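Local atomic coordinates of gluconate kinase (Lactobacillus acidophilus, PDB entry 3LL3), a protein that binds ATP and D-xylulose and, as an FGGY-family carbohydrate kinase, probably phosphorylates a sugar or sugar acid such as gluconate at the expense of ATP. Residues Y121-P127 / A278-Y283; T173-A177 / Y283-K287. The contacts are given in a common frame with arbitrary orientation. Numbering follows the deposited sequence.

Interaction 1 of 2, residues Y121-P127 / A278-Y283; sequences YRKTGMP and ASYFCY. With XUL (D-xylulose), chain E.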
loop_
_atom_site.group_PDB
_atom_site.type_symbol
_atom_site.label_atom_id
_atom_site.label_comp_id
_atom_site.label_asym_id
_atom_site.label_seq_id
_atom_site.Cartn_x
_atom_site.Cartn_y
_atom_site.Cartn_z
ATOM N N TYR A 121 -14.668 -0.681 -30.379
ATOM C CA TYR A 121 -15.018 0.460 -29.531
ATOM C C TYR A 121 -15.452 1.694 -30.336
ATOM O O TYR A 121 -16.469 2.300 -30.053
ATOM C CB TYR A 121 -13.874 0.829 -28.583
ATOM C CG TYR A 121 -14.262 1.982 -27.701
ATOM C CD1 TYR A 121 -15.166 1.803 -26.660
ATOM C CD2 TYR A 121 -13.755 3.257 -27.924
ATOM C CE1 TYR A 121 -15.558 2.873 -25.858
ATOM C CE2 TYR A 121 -14.124 4.326 -27.128
ATOM C CZ TYR A 121 -15.028 4.129 -26.100
ATOM O OH TYR A 121 -15.396 5.191 -25.315
ATOM N N ARG A 122 -14.632 2.073 -31.310
ATOM C CA ARG A 122 -14.975 3.188 -32.180
ATOM C C ARG A 122 -16.316 2.955 -32.880
ATOM O O ARG A 122 -17.071 3.903 -33.048
ATOM C CB ARG A 122 -13.867 3.448 -33.206
ATOM C CG ARG A 122 -12.923 4.592 -32.880
ATOM C CD ARG A 122 -11.827 4.722 -33.941
ATOM N NE ARG A 122 -10.598 4.075 -33.492
ATOM C CZ ARG A 122 -10.068 2.991 -34.041
ATOM N NH1 ARG A 122 -8.956 2.484 -33.541
ATOM N NH2 ARG A 122 -10.632 2.425 -35.095
ATOM N N LYS A 123 -16.634 1.712 -33.252
ATOM C CA LYS A 123 -17.893 1.410 -33.949
ATOM C C LYS A 123 -19.120 1.336 -33.052
ATOM O O LYS A 123 -20.217 1.724 -33.465
ATOM C CB LYS A 123 -17.805 0.080 -34.703
ATOM C CG LYS A 123 -17.134 0.147 -36.066
ATOM C CD LYS A 123 -16.818 -1.261 -36.555
ATOM C CE LYS A 123 -16.122 -1.229 -37.901
ATOM N NZ LYS A 123 -17.043 -0.719 -38.953
ATOM N N THR A 124 -18.950 0.799 -31.848
ATOM C CA THR A 124 -20.115 0.363 -31.071
ATOM C C THR A 124 -20.186 0.919 -29.651
ATOM O O THR A 124 -21.176 0.715 -28.965
ATOM C CB THR A 124 -20.193 -1.178 -30.978
ATOM O OG1 THR A 124 -19.162 -1.660 -30.098
ATOM C CG2 THR A 124 -20.047 -1.835 -32.371
ATOM N N GLY A 125 -19.134 1.599 -29.205
ATOM C CA GLY A 125 -19.107 2.133 -27.855
ATOM C C GLY A 125 -18.792 1.086 -26.802
ATOM O O GLY A 125 -18.876 1.368 -25.605
HETATM N N MSE A 126 -18.460 -0.123 -27.247
HETATM C CA MSE A 126 -18.141 -1.221 -26.339
HETATM C C MSE A 126 -16.680 -1.211 -25.884
HETATM O O MSE A 126 -15.769 -1.351 -26.702
HETATM C CB MSE A 126 -18.476 -2.573 -26.983
HETATM C CG MSE A 126 -18.027 -3.768 -26.155
HETATM SE SE MSE A 126 -18.943 -3.771 -24.385
HETATM C CE MSE A 126 -17.817 -5.060 -23.443
ATOM N N PRO A 127 -16.448 -1.021 -24.570
ATOM C CA PRO A 127 -15.080 -1.080 -24.046
ATOM C C PRO A 127 -14.375 -2.391 -24.372
ATOM O O PRO A 127 -15.022 -3.404 -24.671
ATOM C CB PRO A 127 -15.286 -0.950 -22.536
ATOM C CG PRO A 127 -16.496 -0.116 -22.407
ATOM C CD PRO A 127 -17.399 -0.517 -23.560
ATOM N N ALA A 278 -10.969 4.994 -24.718
ATOM C CA ALA A 278 -11.953 3.948 -24.460
ATOM C C ALA A 278 -12.126 3.660 -22.966
ATOM O O ALA A 278 -12.227 2.510 -22.554
ATOM C CB ALA A 278 -11.591 2.665 -25.215
ATOM N N SER A 279 -12.181 4.702 -22.149
ATOM C CA SER A 279 -12.274 4.469 -20.716
ATOM C C SER A 279 -13.710 4.377 -20.206
ATOM O O SER A 279 -13.920 4.028 -19.048
ATOM C CB SER A 279 -11.482 5.520 -19.943
ATOM O OG SER A 279 -12.091 6.788 -20.087
ATOM N N TYR A 280 -14.691 4.686 -21.060
ATOM C CA TYR A 280 -16.098 4.562 -20.676
ATOM C C TYR A 280 -16.913 4.031 -21.850
ATOM O O TYR A 280 -16.531 4.222 -23.008
ATOM C CB TYR A 280 -16.684 5.905 -20.170
ATOM C CG TYR A 280 -16.634 7.031 -21.179
ATOM C CD1 TYR A 280 -17.550 7.100 -22.225
ATOM C CD2 TYR A 280 -15.676 8.035 -21.079
ATOM C CE1 TYR A 280 -17.502 8.135 -23.159
ATOM C CE2 TYR A 280 -15.617 9.071 -21.999
ATOM C CZ TYR A 280 -16.526 9.116 -23.040
ATOM O OH TYR A 280 -16.468 10.137 -23.956
ATOM N N PHE A 281 -18.028 3.364 -21.562
ATOM C CA PHE A 281 -18.829 2.825 -22.638
ATOM C C PHE A 281 -19.755 3.904 -23.175
ATOM O O PHE A 281 -20.021 4.902 -22.498
ATOM C CB PHE A 281 -19.624 1.586 -22.188
ATOM C CG PHE A 281 -20.648 1.852 -21.072
ATOM C CD1 PHE A 281 -21.757 2.663 -21.293
ATOM C CD2 PHE A 281 -20.511 1.254 -19.832
ATOM C CE1 PHE A 281 -22.706 2.875 -20.300
ATOM C CE2 PHE A 281 -21.453 1.469 -18.815
ATOM C CZ PHE A 281 -22.554 2.279 -19.056
ATOM N N CYS A 282 -20.240 3.698 -24.390
ATOM C CA CYS A 282 -21.317 4.517 -24.939
ATOM C C CYS A 282 -22.374 3.585 -25.533
ATOM O O CYS A 282 -22.132 2.944 -26.563
ATOM C CB CYS A 282 -20.789 5.509 -25.976
ATOM S SG CYS A 282 -22.060 6.439 -26.898
ATOM N N TYR A 283 -23.516 3.479 -24.849
ATOM C CA TYR A 283 -24.597 2.558 -25.219
ATOM C C TYR A 283 -25.822 3.366 -25.643
ATOM O O TYR A 283 -26.488 3.993 -24.793
ATOM C CB TYR A 283 -25.024 1.654 -24.046
ATOM C CG TYR A 283 -23.943 0.767 -23.451
ATOM C CD1 TYR A 283 -22.858 0.338 -24.215
ATOM C CD2 TYR A 283 -24.032 0.322 -22.131
ATOM C CE1 TYR A 283 -21.884 -0.489 -23.677
ATOM C CE2 TYR A 283 -23.053 -0.495 -21.577
ATOM C CZ TYR A 283 -21.983 -0.898 -22.361
ATOM O OH TYR A 283 -21.011 -1.718 -21.839
HETATM C C1 XUL E . -23.574 -2.046 -17.392
HETATM C C2 XUL E . -22.417 -3.047 -17.555
HETATM C C3 XUL E . -22.356 -4.324 -16.673
HETATM C C4 XUL E . -23.649 -4.675 -15.911
HETATM C C5 XUL E . -24.781 -5.197 -16.816
HETATM O O1 XUL E . -23.081 -0.819 -16.908
HETATM O O2 XUL E . -21.533 -2.802 -18.342
HETATM O O3 XUL E . -21.353 -4.168 -15.699
HETATM O O4 XUL E . -23.324 -5.673 -14.970
HETATM O O5 XUL E . -25.695 -5.982 -16.089
#
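Two hydrogen bonds join the C-terminal end of helix 116-124 and the residue after it to strand 281-284 and the residue before it. Tyr121 OH donates to Tyr280 O at 2.7 Å and also accepts from the backbone N of Asp275, so the buried hydroxyl is satisfied twice. Four residues on, Gly125 O takes the amide of Cys282 (N to O 3.0 Å, nearly straight at 165°), while Gly125 CA approaches Cys282 O at 3.4 Å in a CA-H...O contact. Gly125, the first residue beyond the helix, has positive phi; its own N bonds back to Tyr121 O at 2.9 Å, and a side chain here would clash with Cys282 O. Since Phe281 and Tyr283 pair with Gly293 and Leu291 of the neighbouring strand, Cys282 N is the amide that faces outward, and the helix end thus covers the edge of the seven-stranded sheet in the C-terminal actin-like domain of the FGGY fold. Thr124 OG1 bonds to Ile120 O and, weakly, receives Met126 N. Apolar contacts fill the gaps: Ala278 CB sits 3.5 Å from the Tyr121 ring centroid as a CH-pi contact, and Pro127 CD meets Phe281 CB at 3.4 Å. Beyond them, Phe281 CE2 approaches D-xylulose O1 at 3.4 Å.

Interaction 2 of 2, residues T173-A177 / Y283-K287; sequences TTMAA and YPADK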
loop_
_atom_site.group_PDB
_atom_site.type_symbol
_atom_site.label_atom_id
_atom_site.label_comp_id
_atom_site.label_asym_id
_atom_site.label_seq_id
_atom_site.Cartn_x
_atom_site.Cartn_y
_atom_site.Cartn_z
ATOM N N THR A 173 -33.134 -1.377 -28.270
ATOM C CA THR A 173 -31.911 -0.663 -28.584
ATOM C C THR A 173 -30.881 -0.690 -27.431
ATOM O O THR A 173 -29.710 -0.882 -27.681
ATOM C CB THR A 173 -32.217 0.802 -28.927
ATOM O OG1 THR A 173 -33.192 0.861 -29.983
ATOM C CG2 THR A 173 -30.964 1.520 -29.342
ATOM N N THR A 174 -31.309 -0.480 -26.181
ATOM C CA THR A 174 -30.333 -0.366 -25.078
ATOM C C THR A 174 -29.667 -1.708 -24.806
ATOM O O THR A 174 -28.540 -1.772 -24.310
ATOM C CB THR A 174 -30.965 0.138 -23.742
ATOM O OG1 THR A 174 -31.659 -0.942 -23.113
ATOM C CG2 THR A 174 -31.920 1.290 -23.977
HETATM N N MSE A 175 -30.368 -2.788 -25.129
HETATM C CA MSE A 175 -29.817 -4.121 -24.918
HETATM C C MSE A 175 -28.900 -4.519 -26.092
HETATM O O MSE A 175 -27.876 -5.159 -25.891
HETATM C CB MSE A 175 -30.938 -5.141 -24.717
HETATM C CG MSE A 175 -30.451 -6.496 -24.274
HETATM SE SE MSE A 175 -29.593 -6.535 -22.514
HETATM C CE MSE A 175 -31.129 -5.961 -21.424
ATOM N N ALA A 176 -29.275 -4.131 -27.306
ATOM C CA ALA A 176 -28.414 -4.319 -28.468
ATOM C C ALA A 176 -27.113 -3.533 -28.232
ATOM O O ALA A 176 -26.031 -3.945 -28.667
ATOM C CB ALA A 176 -29.116 -3.836 -29.729
ATOM N N ALA A 177 -27.238 -2.415 -27.504
ATOM C CA ALA A 177 -26.101 -1.572 -27.176
ATOM C C ALA A 177 -25.061 -2.292 -26.315
ATOM O O ALA A 177 -23.901 -1.897 -26.310
ATOM C CB ALA A 177 -26.561 -0.249 -26.509
ATOM N N TYR A 283 -23.516 3.479 -24.849
ATOM C CA TYR A 283 -24.597 2.558 -25.219
ATOM C C TYR A 283 -25.822 3.366 -25.643
ATOM O O TYR A 283 -26.488 3.993 -24.793
ATOM C CB TYR A 283 -25.024 1.654 -24.046
ATOM C CG TYR A 283 -23.943 0.767 -23.451
ATOM C CD1 TYR A 283 -22.858 0.338 -24.215
ATOM C CD2 TYR A 283 -24.032 0.322 -22.131
ATOM C CE1 TYR A 283 -21.884 -0.489 -23.677
ATOM C CE2 TYR A 283 -23.053 -0.495 -21.577
ATOM C CZ TYR A 283 -21.983 -0.898 -22.361
ATOM O OH TYR A 283 -21.011 -1.718 -21.839
ATOM N N PRO A 284 -26.132 3.355 -26.947
ATOM C CA PRO A 284 -27.316 4.080 -27.438
ATOM C C PRO A 284 -28.616 3.641 -26.752
ATOM O O PRO A 284 -28.757 2.465 -26.395
ATOM C CB PRO A 284 -27.368 3.709 -28.933
ATOM C CG PRO A 284 -25.974 3.340 -29.296
ATOM C CD PRO A 284 -25.339 2.759 -28.039
ATOM N N ALA A 285 -29.551 4.574 -26.585
ATOM C CA ALA A 285 -30.901 4.257 -26.119
ATOM C C ALA A 285 -31.903 4.530 -27.257
ATOM O O ALA A 285 -32.912 3.833 -27.418
ATOM C CB ALA A 285 -31.240 5.097 -24.869
ATOM N N ASP A 286 -31.607 5.561 -28.038
ATOM C CA ASP A 286 -32.331 5.857 -29.271
ATOM C C ASP A 286 -31.516 6.912 -29.986
ATOM O O ASP A 286 -30.360 7.173 -29.610
ATOM C CB ASP A 286 -33.749 6.345 -28.997
ATOM C CG ASP A 286 -33.781 7.528 -28.048
ATOM O OD1 ASP A 286 -33.240 8.606 -28.393
ATOM O OD2 ASP A 286 -34.349 7.378 -26.950
ATOM N N LYS A 287 -32.083 7.517 -31.017
ATOM C CA LYS A 287 -31.266 8.379 -31.872
ATOM C C LYS A 287 -30.717 9.616 -31.166
ATOM O O LYS A 287 -29.701 10.164 -31.577
ATOM C CB LYS A 287 -32.027 8.789 -33.139
ATOM C CG LYS A 287 -31.921 7.771 -34.261
ATOM C CD LYS A 287 -30.462 7.534 -34.661
ATOM C CE LYS A 287 -29.837 8.762 -35.294
ATOM N NZ LYS A 287 -28.628 8.373 -36.076
HETATM O O HOH W 1 -34.805 2.886 -29.044
#
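This is a buried helix-to-strand packing without direct hydrogen bonds, at the junction of the two actin-like domains of the FGGY fold: the short helix 173-176, from the N-terminal half, lies against the end of edge strand 281-284 of the C-terminal half. Its closest match runs in opposite senses along the two chain segments, Thr174 beside Ala285 and Ala177 beside Tyr283, with CA atoms 4.8 Å apart in both pairs. Ala177 CB fits against Tyr283 CB at 3.5 Å and Pro284 CD at 3.6 Å, a small side chain that lets the backbones come close. Pro284 O faces the helix and receives a CA-H...O contact from Thr174 CA at 3.5 Å. Thr174 CG2 touches Ala285 CB at 4.0 Å, whereas its hydroxyl turns to Asp172 and to the amide of Ser238. The Tyr283 side chain runs on from this packing to the bound D-xylulose, and Ala177 O lies 3.2 Å from Tyr283 CD1. At the corner, Ala285, a water bridges the segments: it lies 2.8 Å from Thr173 OG1 and donates to Ala285 O at 2.7 Å.

Overall arrangement
Both contacts join the N-terminal half of the chain to edge strand 281-284 of the C-terminal half, and the centres of the two contacts are about 12 Å apart. Tyr283 is common to both: its hydroxyl end lies by Met126 and Pro127 in interaction 1, while its CB and the CD1 side of the ring meet Ala177 in interaction 2. Interaction 1 is buried throughout and uses direct hydrogen bonds to a strand amide and a carbonyl, beside aromatic and proline packing. Interaction 2 is also mainly buried, but Thr173 and Asp286 are partly exposed, and there its polar link passes through water. The 121-127 and 173-177 segments do not touch; Phe281 and Tyr283 connect their common strand to the D-xylulose pocket.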